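Local coordinates for GTPase activator-like protein (Chaetomium thermophilum, PDB 6SSH), which probably stimulates GTP hydrolysis by a small GTPase, this chain being the Rap/Ran-GAP domain of a longer TSC2-type protein, at residues Val158-Ile169 / Leu190-Trp201; Val5-Gly13 / Ile20-Tyr30. All coordinates share one frame; numbering follows the deposited sequence.

How the contacts relate
Contact 1 lies about 14 Å from the centre of the chain and contact 2 about 9 Å; they sit on opposite sides of that centre, with their own centres about 22 Å apart. Both are built on the same mixed beta sheet. Contact 1 lays helix 183-201 against strand 155-162 and, above all, the loop 163-169 that follows it, whereas contact 2 packs strand 2-10 against the end of helix 17-21, the loop after it and the first residues of helix 28-37. They meet where Val5 CG1 packs 4.2 Å from Ala191 CB, on the strand face that also bears Val7 and Tyr9. In contact 2, Gly13 O accepts from an ethanediol, probably from the crystallisation liquor.

Contact 1 (Val158-Ile169 / Leu190-Trp201); sequences VQVMSQPGFPEI and LALNASVFSLVW
Phe166 drives the edge of its ring into the face of Trp201, an edge-to-face pair with planes 66° apart, in one of two conformers deposited for the tryptophan. The touching atom is Phe166 CD2, 3.4 Å from Trp201 CD2, while Phe166 CZ touches Phe197 CB and lies 3.5 Å from Ser198 OG. An extended first torsion (chi1 -166°, CG opposite the backbone N) carries the phenyl ring against the helix surface. On the indole's other atoms, NE1 gives a weak, bent bond to Gly165 O (3.4 Å, 134°), and CH2 lies against Gln163 CB. Pro167 follows with its compact, puckered ring: CD meets Trp201 CD1, and CB lies over one face of Phe197. Beyond it, branched Ile169 divides its methyls, CD1 going to Ala194 CB (3.6 Å) and CG2 to Leu190 CD2 (3.8 Å). The other methyl of Leu190, CD1, meets Val158 CG1 at 3.8 Å, joining helix 183-201 to strand 155-162 of the mixed sheet in this alpha/beta domain. Small Ala194 and Ser198 suit the helix surface facing the loop: Ala194 lets Ile169 come close, and Ser198 returns its hydroxyl to Ala194 O (2.8 Å), a carbonyl that takes the helical Ser198 N-H from its opposite face. Behind the aromatic pair, a type II turn from Gln163 to Phe166 sets the loop's course, with Gly165 supplying the positive phi, which favours glycine. Gln163 NE2 bonds to Asn125 O, Phe166 also rests on Val127, and the indole also pairs edge-to-face with Tyr126 and has Arg204 as a cation-pi partner.

Contact 2 (Val5-Gly13 / Ile20-Tyr30); sequences VGVIYIKEG and ILANTMGSPDY. With EDO (1,2-ethanediol), chain G.
Tyr9 and Tyr30 both set CG opposite the backbone N (chi1 -178° and 163°), which swings their rings together into an edge-to-face pair with centroids 5.0 Å apart. Tyr9 belongs to strand 2-10, an inner strand of the mixed sheet between parallel neighbours 73-78 and 104-109, and Tyr30 to the first turn of helix 28-37. The leading atom is Tyr9 CD1, over one face of Tyr30. Gly26 CA sits almost centrally above a face of Tyr9, a CH-pi contact 3.5 Å from the centroid; a glycine is what such close backbone approach requires. Next to it, Ser27 N-caps the helix, its OG accepting Tyr30 N at 3.1 Å. The phenol ends bond farther out, Tyr9 OH with Asp110 and Tyr30 OH with Thr80.

Helix 17-21 packs through Ile20, whose CG2 presses tightly on Ile8 CG2 (3.5 Å). Asn23 ND2 donates to Tyr9 O (3.0 Å, 148°) from above the carbonyl plane, a bond that ties the loop after helix 17-21 to the strand; ND2 also bonds to Gln14 OE1. One water accepts from Lys11 NZ and donates to Asn23 OD1. Another donates to Val7 O, accepts from Tyr9 N and hydrogen-bonds Tyr30 OH at 2.7 Å.

Contact 1 (Val158-Ile169 / Leu190-Trp201)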
loop_
_atom_site.group_PDB
_atom_site.type_symbol
_atom_site.label_atom_id
_atom_site.label_comp_id
_atom_site.label_asym_id
_atom_site.label_seq_id
_atom_site.Cartn_x
_atom_site.Cartn_y
_atom_site.Cartn_z
ATOM N N VAL A 158 -3.771 12.099 5.176
ATOM C CA VAL A 158 -3.610 10.701 5.554
ATOM C C VAL A 158 -4.686 10.355 6.549
ATOM O O VAL A 158 -4.845 11.089 7.544
ATOM C CB VAL A 158 -2.214 10.383 6.191
ATOM C CG1 VAL A 158 -2.159 8.909 6.550
ATOM C CG2 VAL A 158 -1.103 10.753 5.254
ATOM N N GLN A 159 -5.470 9.327 6.285
ATOM C CA GLN A 159 -6.571 8.883 7.130
ATOM C C GLN A 159 -6.511 7.383 7.315
ATOM O O GLN A 159 -6.253 6.618 6.351
ATOM C CB GLN A 159 -7.894 9.258 6.487
ATOM C CG GLN A 159 -9.150 8.849 7.267
ATOM C CD GLN A 159 -10.456 9.384 6.631
ATOM O OE1 GLN A 159 -10.434 10.194 5.705
ATOM N NE2 GLN A 159 -11.591 8.904 7.126
ATOM N N VAL A 160 -6.715 6.900 8.511
ATOM C CA VAL A 160 -6.746 5.470 8.754
ATOM C C VAL A 160 -8.205 5.074 8.800
ATOM O O VAL A 160 -9.041 5.738 9.499
ATOM C CB VAL A 160 -5.985 5.087 10.021
ATOM C CG1 VAL A 160 -6.105 3.587 10.368
ATOM C CG2 VAL A 160 -4.580 5.505 9.944
ATOM N N MET A 161 -8.562 4.009 8.085
ATOM C CA MET A 161 -9.917 3.465 8.068
ATOM C C MET A 161 -9.829 2.025 8.474
ATOM O O MET A 161 -9.057 1.287 7.886
ATOM C CB MET A 161 -10.567 3.569 6.697
ATOM C CG MET A 161 -10.782 4.977 6.251
ATOM S SD MET A 161 -11.542 5.075 4.644
ATOM C CE MET A 161 -12.965 4.018 4.772
ATOM N N SER A 162 -10.533 1.600 9.501
ATOM C CA SER A 162 -10.395 0.220 9.974
ATOM C C SER A 162 -11.721 -0.403 10.292
ATOM O O SER A 162 -12.757 0.297 10.435
ATOM C CB SER A 162 -9.503 0.160 11.207
ATOM O OG SER A 162 -10.068 0.908 12.283
ATOM N N GLN A 163 -11.723 -1.728 10.419
ATOM C CA GLN A 163 -12.948 -2.430 10.814
ATOM C C GLN A 163 -13.529 -1.880 12.115
ATOM O O GLN A 163 -12.815 -1.364 12.976
ATOM C CB GLN A 163 -12.633 -3.898 11.051
ATOM C CG GLN A 163 -12.141 -4.630 9.872
ATOM C CD GLN A 163 -13.204 -4.907 8.913
ATOM O OE1 GLN A 163 -14.380 -4.701 9.197
ATOM N NE2 GLN A 163 -12.821 -5.426 7.752
ATOM N N PRO A 164 -14.844 -2.034 12.338
ATOM C CA PRO A 164 -15.400 -1.619 13.626
ATOM C C PRO A 164 -14.783 -2.392 14.794
ATOM O O PRO A 164 -14.599 -3.601 14.650
ATOM C CB PRO A 164 -16.882 -1.978 13.511
ATOM C CG PRO A 164 -17.139 -2.037 12.029
ATOM C CD PRO A 164 -15.865 -2.476 11.381
ATOM N N GLY A 165 -14.399 -1.687 15.836
ATOM C CA GLY A 165 -13.782 -2.306 17.005
ATOM C C GLY A 165 -12.262 -2.436 16.858
ATOM O O GLY A 165 -11.601 -2.792 17.853
ATOM N N PHE A 166 -11.688 -2.084 15.709
ATOM C CA PHE A 166 -10.246 -2.183 15.530
ATOM C C PHE A 166 -9.604 -1.033 16.285
ATOM O O PHE A 166 -10.103 0.089 16.279
ATOM C CB PHE A 166 -9.859 -2.156 14.043
ATOM C CG PHE A 166 -8.446 -2.578 13.816
ATOM C CD1 PHE A 166 -7.448 -1.646 13.852
ATOM C CD2 PHE A 166 -8.133 -3.902 13.655
ATOM C CE1 PHE A 166 -6.109 -2.028 13.730
ATOM C CE2 PHE A 166 -6.816 -4.289 13.510
ATOM C CZ PHE A 166 -5.823 -3.395 13.518
ATOM N N PRO A 167 -8.452 -1.277 16.925
ATOM C CA PRO A 167 -7.834 -0.157 17.661
ATOM C C PRO A 167 -7.574 1.115 16.815
ATOM O O PRO A 167 -7.079 1.069 15.672
ATOM C CB PRO A 167 -6.467 -0.723 18.105
ATOM C CG PRO A 167 -6.464 -2.166 17.813
ATOM C CD PRO A 167 -7.737 -2.557 17.108
ATOM N N GLU A 168 -7.860 2.277 17.381
ATOM C CA GLU A 168 -7.484 3.515 16.721
ATOM C C GLU A 168 -5.988 3.611 16.629
ATOM O O GLU A 168 -5.225 3.130 17.495
ATOM C CB GLU A 168 -8.025 4.742 17.490
ATOM C CG GLU A 168 -9.511 4.777 17.651
ATOM C CD GLU A 168 -9.990 6.064 18.314
ATOM O OE1 GLU A 168 -9.140 6.925 18.647
ATOM O OE2 GLU A 168 -11.218 6.199 18.495
ATOM N N ILE A 169 -5.582 4.164 15.489
ATOM C CA ILE A 169 -4.243 4.525 15.174
ATOM C C ILE A 169 -4.411 5.938 14.604
ATOM O O ILE A 169 -5.343 6.173 13.789
ATOM C CB ILE A 169 -3.690 3.613 14.065
ATOM C CG1 ILE A 169 -3.963 2.147 14.402
ATOM C CG2 ILE A 169 -2.224 3.869 13.874
ATOM C CD1 ILE A 169 -3.793 1.242 13.261
ATOM N N LEU A 190 2.815 4.150 10.655
ATOM C CA LEU A 190 1.418 3.748 10.810
ATOM C C LEU A 190 1.225 2.299 10.364
ATOM O O LEU A 190 0.480 1.566 11.027
ATOM C CB LEU A 190 0.490 4.613 9.937
ATOM C CG LEU A 190 0.327 6.075 10.287
ATOM C CD1 LEU A 190 -0.617 6.782 9.307
ATOM C CD2 LEU A 190 -0.230 6.200 11.669
ATOM N N ALA A 191 1.847 1.905 9.269
ATOM C CA ALA A 191 1.654 0.543 8.755
ATOM C C ALA A 191 2.248 -0.462 9.714
ATOM O O ALA A 191 1.646 -1.543 9.969
ATOM C CB ALA A 191 2.278 0.424 7.389
ATOM N N LEU A 192 3.425 -0.196 10.278
ATOM C CA LEU A 192 4.017 -1.102 11.239
ATOM C C LEU A 192 3.129 -1.256 12.468
ATOM O O LEU A 192 2.868 -2.349 12.941
ATOM C CB LEU A 192 5.408 -0.618 11.631
ATOM C CG LEU A 192 6.215 -1.589 12.495
ATOM C CD1 LEU A 192 6.290 -2.987 11.873
ATOM C CD2 LEU A 192 7.606 -0.987 12.679
ATOM N N ASN A 193 2.664 -0.153 13.043
ATOM C CA ASN A 193 1.815 -0.211 14.193
ATOM C C ASN A 193 0.521 -0.962 13.855
ATOM O O ASN A 193 0.065 -1.807 14.603
ATOM C CB ASN A 193 1.528 1.212 14.682
ATOM C CG ASN A 193 2.798 1.874 15.307
ATOM O OD1 ASN A 193 3.747 1.191 15.653
ATOM N ND2 ASN A 193 2.817 3.173 15.379
ATOM N N ALA A 194 -0.069 -0.655 12.720
ATOM C CA ALA A 194 -1.286 -1.361 12.313
ATOM C C ALA A 194 -1.052 -2.856 12.153
ATOM O O ALA A 194 -1.950 -3.657 12.470
ATOM C CB ALA A 194 -1.806 -0.781 11.012
ATOM N N SER A 195 0.111 -3.219 11.654
ATOM C CA SER A 195 0.385 -4.630 11.458
ATOM C C SER A 195 0.524 -5.344 12.794
ATOM O O SER A 195 0.011 -6.463 12.994
ATOM C CB SER A 195 1.659 -4.795 10.639
ATOM O OG SER A 195 1.862 -6.181 10.376
ATOM N N VAL A 196 1.228 -4.725 13.748
ATOM C CA VAL A 196 1.366 -5.294 15.062
ATOM C C VAL A 196 -0.002 -5.479 15.709
ATOM O O VAL A 196 -0.332 -6.540 16.276
ATOM C CB VAL A 196 2.357 -4.500 15.909
ATOM C CG1 VAL A 196 2.400 -4.998 17.306
ATOM C CG2 VAL A 196 3.754 -4.552 15.274
ATOM N N PHE A 197 -0.862 -4.449 15.614
ATOM C CA PHE A 197 -2.158 -4.596 16.198
ATOM C C PHE A 197 -2.976 -5.692 15.500
ATOM O O PHE A 197 -3.701 -6.405 16.179
ATOM C CB PHE A 197 -2.938 -3.264 16.107
ATOM C CG PHE A 197 -2.497 -2.211 17.097
ATOM C CD1 PHE A 197 -2.337 -2.481 18.410
ATOM C CD2 PHE A 197 -2.274 -0.930 16.640
ATOM C CE1 PHE A 197 -1.947 -1.456 19.337
ATOM C CE2 PHE A 197 -1.937 0.083 17.514
ATOM C CZ PHE A 197 -1.730 -0.185 18.801
ATOM N N SER A 198 -2.837 -5.780 14.183
ATOM C CA SER A 198 -3.568 -6.780 13.399
ATOM C C SER A 198 -3.221 -8.189 13.795
ATOM O O SER A 198 -4.101 -9.021 13.858
ATOM C CB SER A 198 -3.293 -6.600 11.935
ATOM O OG SER A 198 -3.899 -5.413 11.423
ATOM N N LEU A 199 -1.965 -8.428 14.149
ATOM C CA LEU A 199 -1.610 -9.768 14.582
ATOM C C LEU A 199 -2.316 -10.178 15.823
ATOM O O LEU A 199 -2.696 -11.325 16.007
ATOM C CB LEU A 199 -0.099 -9.885 14.730
ATOM C CG LEU A 199 0.651 -9.819 13.417
ATOM C CD1 LEU A 199 2.143 -9.621 13.688
ATOM C CD2 LEU A 199 0.418 -11.074 12.590
ATOM N N VAL A 200 -2.513 -9.251 16.768
ATOM C CA VAL A 200 -3.296 -9.541 17.954
ATOM C C VAL A 200 -4.767 -9.679 17.621
ATOM O O VAL A 200 -5.450 -10.610 18.086
ATOM C CB VAL A 200 -3.106 -8.441 19.038
ATOM C CG1 VAL A 200 -4.090 -8.614 20.206
ATOM C CG2 VAL A 200 -1.659 -8.455 19.476
ATOM N N TRP A 201 -5.253 -8.766 16.802
ATOM C CA TRP A 201 -6.676 -8.744 16.497
ATOM C C TRP A 201 -7.099 -10.028 15.731
ATOM O O TRP A 201 -8.241 -10.490 15.893
ATOM C CB TRP A 201 -6.983 -7.434 15.742
ATOM C CG TRP A 201 -8.342 -6.809 15.993
ATOM C CD1 TRP A 201 -8.768 -6.183 17.114
ATOM C CD2 TRP A 201 -9.426 -6.715 15.047
ATOM N NE1 TRP A 201 -10.066 -5.732 16.947
ATOM C CE2 TRP A 201 -10.482 -6.037 15.681
ATOM C CE3 TRP A 201 -9.602 -7.138 13.721
ATOM C CZ2 TRP A 201 -11.698 -5.791 15.046
ATOM C CZ3 TRP A 201 -10.803 -6.896 13.100
ATOM C CH2 TRP A 201 -11.835 -6.215 13.757
#

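Contact 2 (Val5-Gly13 / Ile20-Tyr30)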
loop_
_atom_site.group_PDB
_atom_site.type_symbol
_atom_site.label_atom_id
_atom_site.label_comp_id
_atom_site.label_asym_id
_atom_site.label_seq_id
_atom_site.Cartn_x
_atom_site.Cartn_y
_atom_site.Cartn_z
ATOM N N VAL A 5 2.660 -5.655 3.675
ATOM C CA VAL A 5 1.750 -4.562 3.596
ATOM C C VAL A 5 1.452 -4.228 2.137
ATOM O O VAL A 5 2.377 -4.016 1.354
ATOM C CB VAL A 5 2.330 -3.338 4.329
ATOM C CG1 VAL A 5 1.438 -2.128 4.176
ATOM C CG2 VAL A 5 2.572 -3.596 5.832
ATOM N N GLY A 6 0.193 -4.148 1.758
ATOM C CA GLY A 6 -0.142 -3.803 0.402
ATOM C C GLY A 6 0.015 -2.341 0.090
ATOM O O GLY A 6 -0.034 -1.477 1.033
ATOM N N VAL A 7 0.219 -1.977 -1.155
ATOM C CA VAL A 7 0.236 -0.605 -1.595
ATOM C C VAL A 7 -0.509 -0.567 -2.896
ATOM O O VAL A 7 -0.112 -1.242 -3.881
ATOM C CB VAL A 7 1.644 -0.022 -1.829
ATOM C CG1 VAL A 7 1.537 1.437 -2.205
ATOM C CG2 VAL A 7 2.530 -0.230 -0.598
ATOM N N ILE A 8 -1.593 0.178 -2.924
ATOM C CA ILE A 8 -2.547 0.172 -4.040
ATOM C C ILE A 8 -2.797 1.557 -4.587
ATOM O O ILE A 8 -3.284 2.425 -3.827
ATOM C CB ILE A 8 -3.899 -0.398 -3.605
ATOM C CG1 ILE A 8 -3.749 -1.781 -2.937
ATOM C CG2 ILE A 8 -4.845 -0.477 -4.803
ATOM C CD1 ILE A 8 -4.973 -2.226 -2.134
ATOM N N TYR A 9 -2.488 1.833 -5.838
ATOM C CA TYR A 9 -2.747 3.110 -6.495
ATOM C C TYR A 9 -4.106 3.107 -7.160
ATOM O O TYR A 9 -4.404 2.204 -7.964
ATOM C CB TYR A 9 -1.678 3.389 -7.573
ATOM C CG TYR A 9 -1.887 4.721 -8.246
ATOM C CD1 TYR A 9 -1.502 5.907 -7.624
ATOM C CD2 TYR A 9 -2.511 4.840 -9.472
ATOM C CE1 TYR A 9 -1.726 7.128 -8.207
ATOM C CE2 TYR A 9 -2.738 6.068 -10.072
ATOM C CZ TYR A 9 -2.356 7.240 -9.444
ATOM O OH TYR A 9 -2.601 8.429 -10.062
ATOM N N ILE A 10 -4.917 4.110 -6.831
ATOM C CA ILE A 10 -6.224 4.323 -7.455
ATOM C C ILE A 10 -6.162 5.521 -8.389
ATOM O O ILE A 10 -5.844 6.625 -7.937
ATOM C CB ILE A 10 -7.344 4.501 -6.438
ATOM C CG1 ILE A 10 -7.314 3.398 -5.385
ATOM C CG2 ILE A 10 -8.653 4.592 -7.180
ATOM C CD1 ILE A 10 -8.415 3.508 -4.347
ATOM N N LYS A 11 -6.424 5.308 -9.673
ATOM C CA LYS A 11 -6.347 6.344 -10.693
ATOM C C LYS A 11 -7.633 7.168 -10.710
ATOM O O LYS A 11 -8.691 6.694 -10.321
ATOM C CB LYS A 11 -6.075 5.686 -12.070
ATOM C CG LYS A 11 -5.703 6.612 -13.210
ATOM C CD LYS A 11 -5.310 5.794 -14.492
ATOM C CE LYS A 11 -6.189 4.569 -14.724
ATOM N NZ LYS A 11 -6.249 4.177 -16.174
ATOM N N GLU A 12 -7.547 8.370 -11.267
ATOM C CA GLU A 12 -8.690 9.247 -11.405
ATOM C C GLU A 12 -9.920 8.543 -11.971
ATOM O O GLU A 12 -9.814 7.858 -13.004
ATOM C CB GLU A 12 -8.318 10.401 -12.332
ATOM C CG GLU A 12 -9.431 11.450 -12.465
ATOM C CD GLU A 12 -8.930 12.747 -13.069
ATOM O OE1 GLU A 12 -8.561 12.735 -14.260
ATOM O OE2 GLU A 12 -8.915 13.766 -12.343
ATOM N N GLY A 13 -11.068 8.669 -11.302
ATOM C CA GLY A 13 -12.300 8.099 -11.790
ATOM C C GLY A 13 -12.603 6.670 -11.378
ATOM O O GLY A 13 -13.710 6.211 -11.560
ATOM N N ILE A 20 -8.878 -1.098 -10.587
ATOM C CA ILE A 20 -7.767 -0.549 -9.797
ATOM C C ILE A 20 -6.546 -1.495 -9.788
ATOM O O ILE A 20 -5.408 -1.095 -9.979
ATOM C CB ILE A 20 -8.270 -0.279 -8.335
ATOM C CG1 ILE A 20 -9.283 0.893 -8.302
ATOM C CG2 ILE A 20 -7.102 -0.008 -7.385
ATOM C CD1 ILE A 20 -10.068 0.930 -7.009
ATOM N N LEU A 21 -6.823 -2.790 -9.627
ATOM C CA LEU A 21 -5.719 -3.745 -9.574
ATOM C C LEU A 21 -5.023 -3.790 -10.919
ATOM O O LEU A 21 -3.827 -4.091 -10.947
ATOM C CB LEU A 21 -6.251 -5.123 -9.190
ATOM C CG LEU A 21 -6.760 -5.273 -7.738
ATOM C CD1 LEU A 21 -7.365 -6.671 -7.544
ATOM C CD2 LEU A 21 -5.668 -5.016 -6.716
ATOM N N ALA A 22 -5.704 -3.532 -11.994
ATOM C CA ALA A 22 -5.090 -3.580 -13.320
ATOM C C ALA A 22 -4.009 -2.512 -13.511
ATOM O O ALA A 22 -3.199 -2.613 -14.431
ATOM C CB ALA A 22 -6.136 -3.476 -14.397
ATOM N N ASN A 23 -4.011 -1.440 -12.719
ATOM C CA ASN A 23 -3.054 -0.375 -12.922
ATOM C C ASN A 23 -1.624 -0.882 -12.826
ATOM O O ASN A 23 -1.313 -1.713 -11.982
ATOM C CB ASN A 23 -3.238 0.741 -11.879
ATOM C CG ASN A 23 -4.586 1.399 -11.955
ATOM O OD1 ASN A 23 -5.211 1.484 -13.000
ATOM N ND2 ASN A 23 -5.031 1.957 -10.844
ATOM N N THR A 24 -0.769 -0.354 -13.726
ATOM C CA THR A 24 0.639 -0.719 -13.725
ATOM C C THR A 24 1.589 0.448 -13.530
ATOM O O THR A 24 2.790 0.310 -13.668
ATOM C CB THR A 24 1.075 -1.417 -14.960
ATOM O OG1 THR A 24 0.758 -0.571 -16.020
ATOM C CG2 THR A 24 0.356 -2.810 -15.083
ATOM N N MET A 25 1.042 1.588 -13.139
ATOM C CA MET A 25 1.854 2.737 -12.739
ATOM C C MET A 25 0.926 3.702 -12.045
ATOM O O MET A 25 -0.292 3.618 -12.120
ATOM C CB MET A 25 2.490 3.332 -13.963
ATOM C CG MET A 25 1.510 3.935 -14.826
ATOM S SD MET A 25 2.249 4.745 -16.292
ATOM C CE MET A 25 3.724 5.501 -15.588
ATOM N N GLY A 26 1.541 4.630 -11.335
ATOM C CA GLY A 26 0.861 5.708 -10.656
ATOM C C GLY A 26 1.405 7.072 -11.073
ATOM O O GLY A 26 2.089 7.230 -12.087
ATOM N N SER A 27 1.140 8.089 -10.263
ATOM C CA SER A 27 1.602 9.444 -10.542
ATOM C C SER A 27 3.054 9.609 -10.131
ATOM O O SER A 27 3.587 8.821 -9.376
ATOM C CB SER A 27 0.778 10.433 -9.719
ATOM O OG SER A 27 1.110 10.189 -8.336
ATOM N N PRO A 28 3.683 10.698 -10.595
ATOM C CA PRO A 28 5.081 10.919 -10.205
ATOM C C PRO A 28 5.236 11.016 -8.688
ATOM O O PRO A 28 6.206 10.451 -8.153
ATOM C CB PRO A 28 5.416 12.239 -10.890
ATOM C CG PRO A 28 4.564 12.170 -12.191
ATOM C CD PRO A 28 3.261 11.586 -11.698
ATOM N N ASP A 29 4.333 11.690 -7.990
ATOM C CA ASP A 29 4.476 11.789 -6.529
ATOM C C ASP A 29 4.308 10.430 -5.864
ATOM O O ASP A 29 5.015 10.108 -4.888
ATOM C CB ASP A 29 3.452 12.770 -5.946
ATOM C CG ASP A 29 3.786 14.216 -6.197
ATOM O OD1 ASP A 29 4.956 14.559 -6.483
ATOM O OD2 ASP A 29 2.830 15.002 -6.084
ATOM N N TYR A 30 3.408 9.606 -6.385
ATOM C CA TYR A 30 3.259 8.250 -5.885
ATOM C C TYR A 30 4.529 7.427 -6.039
ATOM O O TYR A 30 4.987 6.740 -5.116
ATOM C CB TYR A 30 2.087 7.566 -6.623
ATOM C CG TYR A 30 2.071 6.054 -6.514
ATOM C CD1 TYR A 30 1.603 5.386 -5.405
ATOM C CD2 TYR A 30 2.530 5.283 -7.570
ATOM C CE1 TYR A 30 1.570 4.010 -5.347
ATOM C CE2 TYR A 30 2.488 3.928 -7.522
ATOM C CZ TYR A 30 2.014 3.271 -6.437
ATOM O OH TYR A 30 1.974 1.899 -6.368
HETATM C C1 EDO G . -15.474 2.863 -12.908
HETATM O O1 EDO G . -15.636 4.282 -13.105
HETATM C C2 EDO G . -16.393 1.973 -13.758
HETATM O O2 EDO G . -15.911 1.790 -15.100
HETATM O O HOH W 1 -0.009 0.012 -6.402
HETATM O O HOH W 2 -4.767 1.946 -15.686
#